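Local coordinates for putative lipoprotein (PDB 3JX8) that is of unknown function but, as a putative lipoprotein with an auto-transporter adhesin head domain, probably takes part in cell adhesion or lipid binding, at residues A[21-26]-A[91-96]; A[99-104]-A[120-125]; A[108-113]-A[131-136]; A[139-144]-A[154-159]. All blocks are in the same frame, centred on the assembly; numbering follows the deposited sequence. Where two conformers were deposited one is given.

All four contacts belong to one parallel beta-helix. Interaction 1 sits at the N-terminal side and joins interaction 2 through backbone bonds of D24 and I26, including I26 O to N102 N at 2.8 Å. Strand 140-146 of interaction 4 pairs with strand 120-125 of interaction 2; I122 N meets E142 O at 2.7 Å. Interaction 3 lies on another face; its F109 CD1 is 3.6 Å from L101 CD2 of interaction 2. L132 CD1 meets L141 CD2 at 3.9 Å, bringing interactions 3 and 4 together. Interactions 1 and 4 do not touch; their centres are about 20 Å apart. Glycerol, probably from the crystallisation liquor, bonds D22 and also lies near K113.

Interaction 1: A[21-26]-A[91-96]; sequences SDYDEI and IKSNSK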
loop_
_atom_site.group_PDB
_atom_site.type_symbol
_atom_site.label_atom_id
_atom_site.label_comp_id
_atom_site.label_asym_id
_atom_site.label_seq_id
_atom_site.Cartn_x
_atom_site.Cartn_y
_atom_site.Cartn_z
ATOM N N SER A 21 -23.701 -25.718 4.197
ATOM C CA SER A 21 -22.622 -26.655 4.540
ATOM C C SER A 21 -21.534 -25.908 5.275
ATOM O O SER A 21 -21.507 -24.675 5.299
ATOM C CB SER A 21 -21.930 -27.192 3.291
ATOM O OG SER A 21 -22.871 -27.674 2.371
ATOM N N ASP A 22 -20.588 -26.681 5.797
ATOM C CA ASP A 22 -19.399 -26.123 6.381
ATOM C C ASP A 22 -18.625 -25.300 5.373
ATOM O O ASP A 22 -18.733 -25.500 4.172
ATOM C CB ASP A 22 -18.470 -27.219 6.916
ATOM C CG ASP A 22 -17.413 -26.666 7.875
ATOM O OD1 ASP A 22 -17.730 -25.761 8.667
ATOM O OD2 ASP A 22 -16.281 -27.138 7.846
ATOM N N TYR A 23 -17.850 -24.369 5.899
ATOM C CA TYR A 23 -17.018 -23.511 5.094
ATOM C C TYR A 23 -15.779 -23.226 5.897
ATOM O O TYR A 23 -15.812 -23.249 7.109
ATOM C CB TYR A 23 -17.769 -22.208 4.757
ATOM C CG TYR A 23 -18.241 -21.393 5.959
ATOM C CD1 TYR A 23 -17.421 -20.439 6.542
ATOM C CD2 TYR A 23 -19.527 -21.569 6.497
ATOM C CE1 TYR A 23 -17.858 -19.675 7.630
ATOM C CE2 TYR A 23 -19.983 -20.791 7.571
ATOM C CZ TYR A 23 -19.140 -19.849 8.134
ATOM O OH TYR A 23 -19.570 -19.087 9.200
ATOM N N ASP A 24 -14.684 -22.981 5.204
ATOM C CA ASP A 24 -13.438 -22.613 5.842
ATOM C C ASP A 24 -12.992 -21.233 5.410
ATOM O O ASP A 24 -11.915 -20.783 5.771
ATOM C CB ASP A 24 -12.352 -23.652 5.546
ATOM C CG ASP A 24 -11.990 -23.750 4.076
ATOM O OD1 ASP A 24 -12.487 -22.955 3.238
ATOM O OD2 ASP A 24 -11.182 -24.649 3.750
ATOM N N GLU A 25 -13.835 -20.555 4.645
ATOM C CA GLU A 25 -13.499 -19.247 4.112
ATOM C C GLU A 25 -14.763 -18.383 4.015
ATOM O O GLU A 25 -15.858 -18.909 3.762
ATOM C CB GLU A 25 -12.832 -19.475 2.772
ATOM C CG GLU A 25 -12.428 -18.246 2.051
ATOM C CD GLU A 25 -11.719 -18.556 0.734
ATOM O OE1 GLU A 25 -10.968 -19.589 0.681
ATOM O OE2 GLU A 25 -11.924 -17.745 -0.222
ATOM N N ILE A 26 -14.613 -17.076 4.263
ATOM C CA ILE A 26 -15.718 -16.098 4.225
ATOM C C ILE A 26 -15.378 -14.950 3.295
ATOM O O ILE A 26 -14.324 -14.340 3.433
ATOM C CB ILE A 26 -16.023 -15.496 5.610
ATOM C CG1 ILE A 26 -16.538 -16.566 6.598
ATOM C CG2 ILE A 26 -17.052 -14.349 5.487
ATOM C CD1 ILE A 26 -16.632 -16.063 8.088
ATOM N N ILE A 91 -25.496 -10.480 11.290
ATOM C CA ILE A 91 -25.210 -11.803 10.788
ATOM C C ILE A 91 -24.592 -12.608 11.937
ATOM O O ILE A 91 -23.720 -12.108 12.661
ATOM C CB ILE A 91 -24.202 -11.761 9.614
ATOM C CG1 ILE A 91 -24.745 -10.864 8.488
ATOM C CG2 ILE A 91 -23.876 -13.204 9.136
ATOM C CD1 ILE A 91 -23.724 -10.489 7.387
ATOM N N LYS A 92 -25.064 -13.834 12.127
ATOM C CA LYS A 92 -24.436 -14.752 13.069
ATOM C C LYS A 92 -24.116 -16.037 12.319
ATOM O O LYS A 92 -24.971 -16.598 11.612
ATOM C CB LYS A 92 -25.344 -15.019 14.267
ATOM C CG LYS A 92 -25.523 -13.804 15.162
ATOM C CD LYS A 92 -26.158 -14.168 16.481
ATOM C CE LYS A 92 -26.303 -12.939 17.367
ATOM N NZ LYS A 92 -26.424 -13.334 18.801
ATOM N N SER A 93 -22.882 -16.503 12.436
ATOM C CA SER A 93 -22.541 -17.745 11.745
ATOM C C SER A 93 -21.430 -18.472 12.452
ATOM O O SER A 93 -20.690 -17.867 13.219
ATOM C CB SER A 93 -22.169 -17.471 10.276
ATOM O OG SER A 93 -22.112 -18.662 9.513
ATOM N N ASN A 94 -21.345 -19.774 12.212
ATOM C CA ASN A 94 -20.225 -20.562 12.659
ATOM C C ASN A 94 -19.857 -21.686 11.693
ATOM O O ASN A 94 -20.664 -22.108 10.849
ATOM C CB ASN A 94 -20.475 -21.087 14.065
ATOM C CG ASN A 94 -21.715 -21.960 14.163
ATOM O OD1 ASN A 94 -21.683 -23.149 13.830
ATOM N ND2 ASN A 94 -22.789 -21.385 14.649
ATOM N N SER A 95 -18.611 -22.122 11.787
ATOM C CA SER A 95 -18.106 -23.248 10.988
ATOM C C SER A 95 -17.015 -23.884 11.811
ATOM O O SER A 95 -16.679 -23.378 12.897
ATOM C CB SER A 95 -17.553 -22.803 9.635
ATOM O OG SER A 95 -16.363 -22.059 9.789
ATOM N N LYS A 96 -16.460 -24.986 11.311
ATOM C CA LYS A 96 -15.461 -25.713 12.083
ATOM C C LYS A 96 -14.171 -24.906 12.184
ATOM O O LYS A 96 -13.557 -24.860 13.243
ATOM C CB LYS A 96 -15.222 -27.104 11.497
ATOM C CG LYS A 96 -16.536 -27.943 11.335
ATOM C CD LYS A 96 -16.763 -28.977 12.430
ATOM C CE LYS A 96 -18.265 -29.414 12.622
ATOM N NZ LYS A 96 -19.081 -29.508 11.355
#
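D22 meets the end of strand 89-95 with its carboxylate. OD1 accepts the backbone N-H of K96 at 3.0 Å. The bond is nearly straight (165°), and the donor comes in on the syn side of the carboxylate, slightly out of its plane. OD2 lies 3.6 Å from K96 CG, so the aliphatic base of the lysine crosses the acid. K96 NZ itself is not in contact with the carboxylate. OD2 also hydrogen-bonds a glycerol molecule, probably from the crystallisation liquor.

Y23 follows and carries most of the packing. It lies in the part of the beta-helix where the chain enters the long sheet that contains strand 25-29. Its CG sits between the backbone N and the carbonyl carbon (chi1 58°). One face of the ring lies against S95 CB, which sits over its centre, 3.6 Å from the centroid, in a CH-pi contact. S95 OG lies 3.0 Å from Y23 O, at best a weak hydrogen bond; its stronger partner is Y36 OH. At the far end of the ring, Y23 OH donates to S93 OG at 2.6 Å, with the serine oxygen at the ring edge. S93 OG is in turn bonded to Y44 O. Strand 25-29 begins at E25, after D24. D24 bonds K99 through the backbone, and I26 bonds E100 and N102, the next strand of that sheet.

Interaction 2: A[99-104]-A[120-125]; sequences KELNTV and MEINMA
Residues K99 to V104 and M120 to A125 run parallel and in register, with strand axes 4.7 Å apart and 11° between their directions. They are successive rungs of the parallel beta-helix, expected for the pectate-lyase-like clan. Backbone bonds alternate regularly, from E121 N to K99 O through to A125 N to T103 O. On the inner face L101 CD2 packs on I122 CG2 at 4.1 Å, and T103 CG2 meets M124 CB at 3.7 Å; M124 is selenomethionine.

The other face is polar at E100, N102, E121 and N123, repeating like on like. N102 and N123 lie side by side with amide planes 15° apart. E100 and E121 do the same, their carboxylates stacked, with OE1 of E100 3.9 Å from OE2 of E121. A water donates to E121 OE2 and weakly to E100 OE2. Each glutamate is tied to the asparagine two residues on in its own strand. This face becomes apolar at V104 and A125, which pack on G242 and V223 of the second subunit. N123 ND2 has two acceptors: E121 OE2 at 2.8 Å, through its anti lone pair, and N102 OD1 at 3.0 Å, the donor tilted 34° from that carbonyl plane.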
loop_
_atom_site.group_PDB
_atom_site.type_symbol
_atom_site.label_atom_id
_atom_site.label_comp_id
_atom_site.label_asym_id
_atom_site.label_seq_id
_atom_site.Cartn_x
_atom_site.Cartn_y
_atom_site.Cartn_z
ATOM N N LYS A 99 -10.050 -20.258 7.915
ATOM C CA LYS A 99 -8.699 -20.103 7.437
ATOM C C LYS A 99 -8.510 -18.753 6.803
ATOM O O LYS A 99 -7.430 -18.205 6.862
ATOM C CB LYS A 99 -8.356 -21.148 6.387
ATOM C CG LYS A 99 -8.540 -22.567 6.825
ATOM C CD LYS A 99 -8.046 -23.534 5.752
ATOM C CE LYS A 99 -8.197 -24.982 6.208
ATOM N NZ LYS A 99 -7.471 -25.888 5.254
ATOM N N GLU A 100 -9.556 -18.242 6.164
ATOM C CA GLU A 100 -9.456 -16.970 5.466
ATOM C C GLU A 100 -10.758 -16.168 5.442
ATOM O O GLU A 100 -11.820 -16.669 5.026
ATOM C CB GLU A 100 -8.949 -17.189 4.053
ATOM C CG GLU A 100 -8.575 -15.920 3.400
ATOM C CD GLU A 100 -8.053 -16.120 2.013
ATOM O OE1 GLU A 100 -7.277 -17.066 1.822
ATOM O OE2 GLU A 100 -8.406 -15.328 1.111
ATOM N N LEU A 101 -10.637 -14.924 5.891
ATOM C CA LEU A 101 -11.678 -13.931 5.886
ATOM C C LEU A 101 -11.291 -12.817 4.893
ATOM O O LEU A 101 -10.221 -12.202 4.996
ATOM C CB LEU A 101 -11.822 -13.313 7.274
ATOM C CG LEU A 101 -12.811 -12.142 7.351
ATOM C CD1 LEU A 101 -14.217 -12.627 6.978
ATOM C CD2 LEU A 101 -12.797 -11.481 8.741
ATOM N N ASN A 102 -12.200 -12.549 3.972
ATOM C CA ASN A 102 -12.094 -11.453 3.048
ATOM C C ASN A 102 -13.307 -10.617 3.305
ATOM O O ASN A 102 -14.419 -11.044 3.007
ATOM C CB ASN A 102 -12.057 -11.970 1.616
ATOM C CG ASN A 102 -10.752 -12.712 1.313
ATOM O OD1 ASN A 102 -9.683 -12.122 1.350
ATOM N ND2 ASN A 102 -10.838 -14.012 1.065
ATOM N N THR A 103 -13.097 -9.472 3.922
ATOM C CA THR A 103 -14.153 -8.575 4.273
ATOM C C THR A 103 -13.923 -7.183 3.626
ATOM O O THR A 103 -12.777 -6.685 3.573
ATOM C CB THR A 103 -14.287 -8.494 5.801
ATOM O OG1 THR A 103 -15.449 -7.738 6.113
ATOM C CG2 THR A 103 -13.104 -7.858 6.458
ATOM N N VAL A 104 -14.995 -6.594 3.101
ATOM C CA VAL A 104 -14.934 -5.336 2.377
ATOM C C VAL A 104 -16.130 -4.498 2.775
ATOM O O VAL A 104 -17.287 -4.946 2.662
ATOM C CB VAL A 104 -14.964 -5.529 0.822
ATOM C CG1 VAL A 104 -14.878 -4.160 0.105
ATOM C CG2 VAL A 104 -13.834 -6.499 0.331
HETATM N N MSE A 120 -4.715 -18.624 10.276
HETATM C CA MSE A 120 -5.817 -17.713 10.044
HETATM C C MSE A 120 -5.330 -16.437 9.322
HETATM O O MSE A 120 -4.458 -15.707 9.827
HETATM C CB MSE A 120 -6.529 -17.366 11.345
HETATM C CG MSE A 120 -7.770 -16.477 11.102
HETATM SE SE MSE A 120 -8.613 -15.904 12.734
HETATM C CE MSE A 120 -9.798 -17.466 12.918
ATOM N N GLU A 121 -5.926 -16.173 8.161
ATOM C CA GLU A 121 -5.650 -14.965 7.382
ATOM C C GLU A 121 -6.868 -14.048 7.320
ATOM O O GLU A 121 -7.934 -14.451 6.837
ATOM C CB GLU A 121 -5.260 -15.361 5.965
ATOM C CG GLU A 121 -4.868 -14.199 5.084
ATOM C CD GLU A 121 -4.437 -14.649 3.717
ATOM O OE1 GLU A 121 -3.622 -15.585 3.627
ATOM O OE2 GLU A 121 -4.921 -14.087 2.734
ATOM N N ILE A 122 -6.709 -12.828 7.815
ATOM C CA ILE A 122 -7.740 -11.785 7.757
ATOM C C ILE A 122 -7.356 -10.718 6.731
ATOM O O ILE A 122 -6.273 -10.110 6.829
ATOM C CB ILE A 122 -7.893 -11.100 9.109
ATOM C CG1 ILE A 122 -8.226 -12.126 10.174
ATOM C CG2 ILE A 122 -8.996 -10.052 9.080
ATOM C CD1 ILE A 122 -8.670 -11.493 11.418
ATOM N N ASN A 123 -8.230 -10.508 5.743
ATOM C CA ASN A 123 -8.036 -9.490 4.703
ATOM C C ASN A 123 -9.241 -8.547 4.715
ATOM O O ASN A 123 -10.375 -8.972 4.481
ATOM C CB ASN A 123 -7.902 -10.118 3.327
ATOM C CG ASN A 123 -6.738 -11.101 3.226
ATOM O OD1 ASN A 123 -5.586 -10.757 3.486
ATOM N ND2 ASN A 123 -7.038 -12.318 2.803
HETATM N N MSE A 124 -9.000 -7.291 5.048
HETATM C CA MSE A 124 -10.018 -6.252 5.041
HETATM C C MSE A 124 -9.722 -5.082 4.072
HETATM O O MSE A 124 -8.607 -4.561 4.055
HETATM C CB MSE A 124 -10.139 -5.685 6.418
HETATM C CG MSE A 124 -10.599 -4.180 6.399
HETATM SE SE MSE A 124 -11.775 -4.117 7.844
HETATM C CE MSE A 124 -13.501 -4.178 6.814
ATOM N N ALA A 125 -10.725 -4.670 3.288
ATOM C CA ALA A 125 -10.659 -3.438 2.525
ATOM C C ALA A 125 -11.814 -2.544 2.981
ATOM O O ALA A 125 -12.966 -2.981 3.046
ATOM C CB ALA A 125 -10.716 -3.721 1.020
HETATM O O HOH W 1 -5.379 -14.476 0.098
#

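Interaction 3: A[108-113]-A[131-136]; sequences SFIISK and ELRGPV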
loop_
_atom_site.group_PDB
_atom_site.type_symbol
_atom_site.label_atom_id
_atom_site.label_comp_id
_atom_site.label_asym_id
_atom_site.label_seq_id
_atom_site.Cartn_x
_atom_site.Cartn_y
_atom_site.Cartn_z
ATOM N N SER A 108 -18.685 -4.599 10.597
ATOM C CA SER A 108 -17.911 -5.011 11.717
ATOM C C SER A 108 -17.943 -6.533 11.842
ATOM O O SER A 108 -18.992 -7.147 11.838
ATOM C CB SER A 108 -18.452 -4.305 12.945
ATOM O OG SER A 108 -17.957 -4.897 14.104
ATOM N N PHE A 109 -16.784 -7.152 11.880
ATOM C CA PHE A 109 -16.677 -8.587 11.954
ATOM C C PHE A 109 -16.009 -8.940 13.267
ATOM O O PHE A 109 -14.875 -8.530 13.485
ATOM C CB PHE A 109 -15.863 -9.092 10.786
ATOM C CG PHE A 109 -15.832 -10.567 10.691
ATOM C CD1 PHE A 109 -15.009 -11.309 11.531
ATOM C CD2 PHE A 109 -16.627 -11.229 9.765
ATOM C CE1 PHE A 109 -14.947 -12.697 11.425
ATOM C CE2 PHE A 109 -16.602 -12.623 9.676
ATOM C CZ PHE A 109 -15.766 -13.361 10.521
ATOM N N ILE A 110 -16.694 -9.697 14.126
ATOM C CA ILE A 110 -16.254 -9.950 15.515
ATOM C C ILE A 110 -16.251 -11.427 15.876
ATOM O O ILE A 110 -17.256 -12.107 15.663
ATOM C CB ILE A 110 -17.191 -9.212 16.521
ATOM C CG1 ILE A 110 -17.185 -7.702 16.189
ATOM C CG2 ILE A 110 -16.756 -9.440 17.968
ATOM C CD1 ILE A 110 -18.074 -6.838 17.103
ATOM N N ILE A 111 -15.126 -11.916 16.403
ATOM C CA ILE A 111 -14.993 -13.265 16.969
ATOM C C ILE A 111 -14.780 -13.069 18.463
ATOM O O ILE A 111 -13.849 -12.349 18.855
ATOM C CB ILE A 111 -13.784 -14.029 16.397
ATOM C CG1 ILE A 111 -13.910 -14.157 14.892
ATOM C CG2 ILE A 111 -13.647 -15.396 17.060
ATOM C CD1 ILE A 111 -12.854 -15.048 14.276
ATOM N N SER A 112 -15.628 -13.694 19.293
ATOM C CA SER A 112 -15.609 -13.425 20.737
ATOM C C SER A 112 -15.148 -14.537 21.656
ATOM O O SER A 112 -14.786 -14.253 22.787
ATOM C CB SER A 112 -16.992 -12.979 21.210
ATOM O OG SER A 112 -17.262 -11.658 20.790
ATOM N N LYS A 113 -15.164 -15.779 21.184
ATOM C CA LYS A 113 -14.820 -16.927 22.013
ATOM C C LYS A 113 -13.389 -17.344 21.785
ATOM O O LYS A 113 -12.800 -16.948 20.774
ATOM C CB LYS A 113 -15.761 -18.092 21.692
ATOM C CG LYS A 113 -17.227 -17.764 21.965
ATOM C CD LYS A 113 -18.111 -18.985 21.797
ATOM C CE LYS A 113 -19.606 -18.652 21.939
ATOM N NZ LYS A 113 -20.427 -19.899 22.154
ATOM N N GLU A 131 -12.560 -7.398 14.812
ATOM C CA GLU A 131 -12.130 -7.554 16.191
ATOM C C GLU A 131 -12.086 -8.998 16.617
ATOM O O GLU A 131 -13.119 -9.689 16.633
ATOM C CB GLU A 131 -13.063 -6.815 17.132
ATOM C CG GLU A 131 -13.316 -5.402 16.719
ATOM C CD GLU A 131 -14.031 -4.593 17.797
ATOM O OE1 GLU A 131 -14.324 -5.139 18.901
ATOM O OE2 GLU A 131 -14.281 -3.395 17.522
ATOM N N LEU A 132 -10.889 -9.464 16.948
ATOM C CA LEU A 132 -10.693 -10.769 17.548
ATOM C C LEU A 132 -10.656 -10.518 19.041
ATOM O O LEU A 132 -9.615 -10.202 19.613
ATOM C CB LEU A 132 -9.409 -11.428 17.028
ATOM C CG LEU A 132 -9.299 -11.481 15.502
ATOM C CD1 LEU A 132 -8.047 -12.261 15.048
ATOM C CD2 LEU A 132 -10.536 -12.056 14.901
ATOM N N ARG A 133 -11.820 -10.582 19.670
ATOM C CA ARG A 133 -11.934 -10.256 21.091
ATOM C C ARG A 133 -11.533 -11.395 21.977
ATOM O O ARG A 133 -11.054 -11.176 23.072
ATOM C CB ARG A 133 -13.354 -9.831 21.444
ATOM C CG ARG A 133 -13.783 -8.599 20.699
ATOM C CD ARG A 133 -15.180 -8.189 21.087
ATOM N NE ARG A 133 -15.532 -6.890 20.509
ATOM C CZ ARG A 133 -16.764 -6.362 20.508
ATOM N NH1 ARG A 133 -17.789 -7.028 21.028
ATOM N NH2 ARG A 133 -16.986 -5.164 19.969
ATOM N N GLY A 134 -11.749 -12.611 21.525
ATOM C CA GLY A 134 -11.438 -13.772 22.345
ATOM C C GLY A 134 -9.972 -14.115 22.251
ATOM O O GLY A 134 -9.272 -13.616 21.366
ATOM N N PRO A 135 -9.500 -14.982 23.142
ATOM C CA PRO A 135 -8.131 -15.470 23.038
ATOM C C PRO A 135 -7.911 -16.255 21.765
ATOM O O PRO A 135 -8.681 -17.161 21.465
ATOM C CB PRO A 135 -7.969 -16.382 24.259
ATOM C CG PRO A 135 -9.092 -16.045 25.162
ATOM C CD PRO A 135 -10.191 -15.515 24.323
ATOM N N VAL A 136 -6.898 -15.866 20.999
ATOM C CA VAL A 136 -6.517 -16.596 19.795
ATOM C C VAL A 136 -5.197 -17.235 20.120
ATOM O O VAL A 136 -4.291 -16.566 20.613
ATOM C CB VAL A 136 -6.376 -15.669 18.586
ATOM C CG1 VAL A 136 -5.843 -16.417 17.354
ATOM C CG2 VAL A 136 -7.710 -14.993 18.320
HETATM O O HOH W 2 -11.478 -14.227 19.324
HETATM O O HOH W 3 -17.514 -9.782 22.753
#
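I110 and I111 pair with E131 and L132 in the parallel beta-helix, on a sheet face where strands 108-111 and 129-132 are neighbouring rungs. The contact continues through R133 and G134. E131 is bonded through both its backbone N and its O: the N donates to F109 O, and the O accepts from I111 N at 3.0 Å. R133 N then donates to I111 O at 2.8 Å. G134 N adds a weak bond to the same oxygen. A water also donates to I111 O, so this carbonyl gathers several partners.

The side chains divide between two faces. On the buried face, I111 and L132 lie side by side and point the same way, with CD1 of I111 3.8 Å from CD2 of L132. On the outer face, R133, extended from CG to NE, reaches across over I110. Its guanidinium grips one oxygen of E131 side-on: NE to OE1 is 2.7 Å and NH2 to OE1 is 2.9 Å. This salt bridge lies nearly in the guanidinium plane and fixes how the group is turned. I110 CD1 sits over one face, toward the rim, 3.5 Å from R133 NH2. I110 CG2 packs on R133 CD at 3.7 Å. Beyond the strand, the backbone N-H groups of S112 and K113 are taken by the carboxylate of E37. At the guanidinium edge a water accepts from R133 NH1 and also bonds S112 OG, 2.7 Å away.

Interaction 4: A[139-144]-A[154-159]; sequences YKLECN and KDIQLD
L141 and L158 form the tight part of this contact. CD1 of L158 presses on CB of L141 at 3.4 Å, closer than usual for two carbons. The same methyl group also lies 4.1 Å from L141 CD2. The two side chains cross at a slant. L158 has CG anti to its carbonyl carbon (chi1 -63°), and from CG the CD1 branch makes the closest contact. I156 touches more lightly, with its CG2 4.3 Å from L141 CD2. All three side chains are buried. L141 also packs on M120 of the preceding rung, and I156 on L161 of the following one.

The burial of the three side chains is consistent with their pointing into the interior of the parallel beta-helix from two of its faces. The chain turns corners at Y139, at K154-D155 and at D159, so strand 140-144 and strand 156-158 lie on different faces. Their axes stand 121° apart in direction and come no closer than 7.8 Å.

The solvent side is looser. Y139 and D159 are exposed at two of these corners and cross at about a right angle. D159 OD2 lies at the edge of the tyrosine ring, 3.6 Å from CD1, with the ring and carboxylate planes 71° apart. D159 CB also rests against Y139 O at 3.3 Å. That carbonyl takes a weak hydrogen bond from ND2 of N160, the residue after the corner.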
loop_
_atom_site.group_PDB
_atom_site.type_symbol
_atom_site.label_atom_id
_atom_site.label_comp_id
_atom_site.label_asym_id
_atom_site.label_seq_id
_atom_site.Cartn_x
_atom_site.Cartn_y
_atom_site.Cartn_z
ATOM N N TYR A 139 -0.661 -21.342 15.524
ATOM C CA TYR A 139 0.545 -21.229 14.732
ATOM C C TYR A 139 0.722 -19.870 14.063
ATOM O O TYR A 139 1.709 -19.190 14.312
ATOM C CB TYR A 139 0.609 -22.359 13.721
ATOM C CG TYR A 139 1.766 -22.261 12.760
ATOM C CD1 TYR A 139 3.068 -22.519 13.172
ATOM C CD2 TYR A 139 1.553 -21.924 11.419
ATOM C CE1 TYR A 139 4.137 -22.446 12.276
ATOM C CE2 TYR A 139 2.599 -21.851 10.523
ATOM C CZ TYR A 139 3.894 -22.116 10.956
ATOM O OH TYR A 139 4.933 -22.026 10.049
ATOM N N LYS A 140 -0.226 -19.475 13.228
ATOM C CA LYS A 140 -0.075 -18.254 12.452
ATOM C C LYS A 140 -1.354 -17.439 12.292
ATOM O O LYS A 140 -2.412 -17.977 11.924
ATOM C CB LYS A 140 0.525 -18.582 11.091
ATOM C CG LYS A 140 0.689 -17.354 10.223
ATOM C CD LYS A 140 1.684 -17.522 9.102
ATOM C CE LYS A 140 1.879 -16.144 8.359
ATOM N NZ LYS A 140 3.184 -16.071 7.592
ATOM N N LEU A 141 -1.263 -16.148 12.615
ATOM C CA LEU A 141 -2.287 -15.166 12.284
ATOM C C LEU A 141 -1.709 -14.113 11.318
ATOM O O LEU A 141 -0.629 -13.531 11.554
ATOM C CB LEU A 141 -2.813 -14.469 13.525
ATOM C CG LEU A 141 -3.902 -13.384 13.309
ATOM C CD1 LEU A 141 -5.195 -13.971 12.686
ATOM C CD2 LEU A 141 -4.187 -12.659 14.638
ATOM N N GLU A 142 -2.448 -13.846 10.249
ATOM C CA GLU A 142 -2.094 -12.786 9.307
ATOM C C GLU A 142 -3.247 -11.789 9.243
ATOM O O GLU A 142 -4.408 -12.185 9.058
ATOM C CB GLU A 142 -1.816 -13.407 7.962
ATOM C CG GLU A 142 -1.158 -12.506 7.001
ATOM C CD GLU A 142 -0.749 -13.202 5.716
ATOM O OE1 GLU A 142 -0.068 -14.243 5.791
ATOM O OE2 GLU A 142 -1.082 -12.684 4.631
ATOM N N CYS A 143 -2.944 -10.520 9.483
ATOM C CA CYS A 143 -3.911 -9.397 9.426
ATOM C C CYS A 143 -3.510 -8.393 8.353
ATOM O O CYS A 143 -2.543 -7.618 8.519
ATOM C CB CYS A 143 -3.907 -8.643 10.739
ATOM S SG CYS A 143 -4.500 -9.578 12.128
ATOM N N ASN A 144 -4.244 -8.394 7.258
ATOM C CA ASN A 144 -3.963 -7.525 6.163
ATOM C C ASN A 144 -5.094 -6.572 5.988
ATOM O O ASN A 144 -6.281 -6.976 5.991
ATOM C CB ASN A 144 -3.795 -8.347 4.922
ATOM C CG ASN A 144 -2.729 -9.391 5.086
ATOM O OD1 ASN A 144 -1.667 -9.111 5.656
ATOM N ND2 ASN A 144 -3.004 -10.604 4.627
ATOM N N LYS A 154 -7.265 -8.654 20.441
ATOM C CA LYS A 154 -7.107 -8.316 21.851
ATOM C C LYS A 154 -6.329 -9.291 22.704
ATOM O O LYS A 154 -5.897 -8.928 23.786
ATOM C CB LYS A 154 -8.472 -8.097 22.483
ATOM C CG LYS A 154 -9.185 -6.904 21.885
ATOM C CD LYS A 154 -10.431 -6.521 22.663
ATOM C CE LYS A 154 -10.942 -5.140 22.214
ATOM N NZ LYS A 154 -12.378 -4.911 22.581
ATOM N N ASP A 155 -6.093 -10.501 22.235
ATOM C CA ASP A 155 -5.503 -11.510 23.107
ATOM C C ASP A 155 -4.982 -12.655 22.275
ATOM O O ASP A 155 -5.700 -13.642 22.025
ATOM C CB ASP A 155 -6.602 -11.995 24.069
ATOM C CG ASP A 155 -6.131 -13.025 25.098
ATOM O OD1 ASP A 155 -4.961 -13.451 25.127
ATOM O OD2 ASP A 155 -7.006 -13.422 25.891
ATOM N N ILE A 156 -3.731 -12.535 21.841
ATOM C CA ILE A 156 -3.135 -13.524 20.956
ATOM C C ILE A 156 -1.976 -14.210 21.634
ATOM O O ILE A 156 -1.281 -13.621 22.461
ATOM C CB ILE A 156 -2.700 -12.913 19.579
ATOM C CG1 ILE A 156 -1.430 -12.043 19.721
ATOM C CG2 ILE A 156 -3.906 -12.172 18.909
ATOM C CD1 ILE A 156 -1.132 -11.127 18.515
ATOM N N GLN A 157 -1.791 -15.466 21.248
ATOM C CA GLN A 157 -0.683 -16.307 21.659
ATOM C C GLN A 157 -0.334 -17.148 20.438
ATOM O O GLN A 157 -1.004 -18.144 20.138
ATOM C CB GLN A 157 -1.084 -17.188 22.839
ATOM C CG GLN A 157 0.101 -17.808 23.518
ATOM C CD GLN A 157 -0.258 -18.846 24.575
ATOM O OE1 GLN A 157 -1.416 -19.029 24.938
ATOM N NE2 GLN A 157 0.754 -19.540 25.062
ATOM N N LEU A 158 0.705 -16.715 19.718
ATOM C CA LEU A 158 1.018 -17.244 18.408
ATOM C C LEU A 158 2.504 -17.554 18.241
ATOM O O LEU A 158 3.366 -16.900 18.828
ATOM C CB LEU A 158 0.614 -16.209 17.340
ATOM C CG LEU A 158 -0.867 -15.844 17.207
ATOM C CD1 LEU A 158 -1.025 -14.559 16.403
ATOM C CD2 LEU A 158 -1.643 -17.006 16.599
ATOM N N ASP A 159 2.802 -18.524 17.380
ATOM C CA ASP A 159 4.166 -18.713 16.908
ATOM C C ASP A 159 4.547 -17.601 15.934
ATOM O O ASP A 159 5.674 -17.111 15.960
ATOM C CB ASP A 159 4.320 -20.070 16.215
ATOM C CG ASP A 159 4.038 -21.225 17.143
ATOM O OD1 ASP A 159 4.379 -21.118 18.339
ATOM O OD2 ASP A 159 3.464 -22.241 16.700
#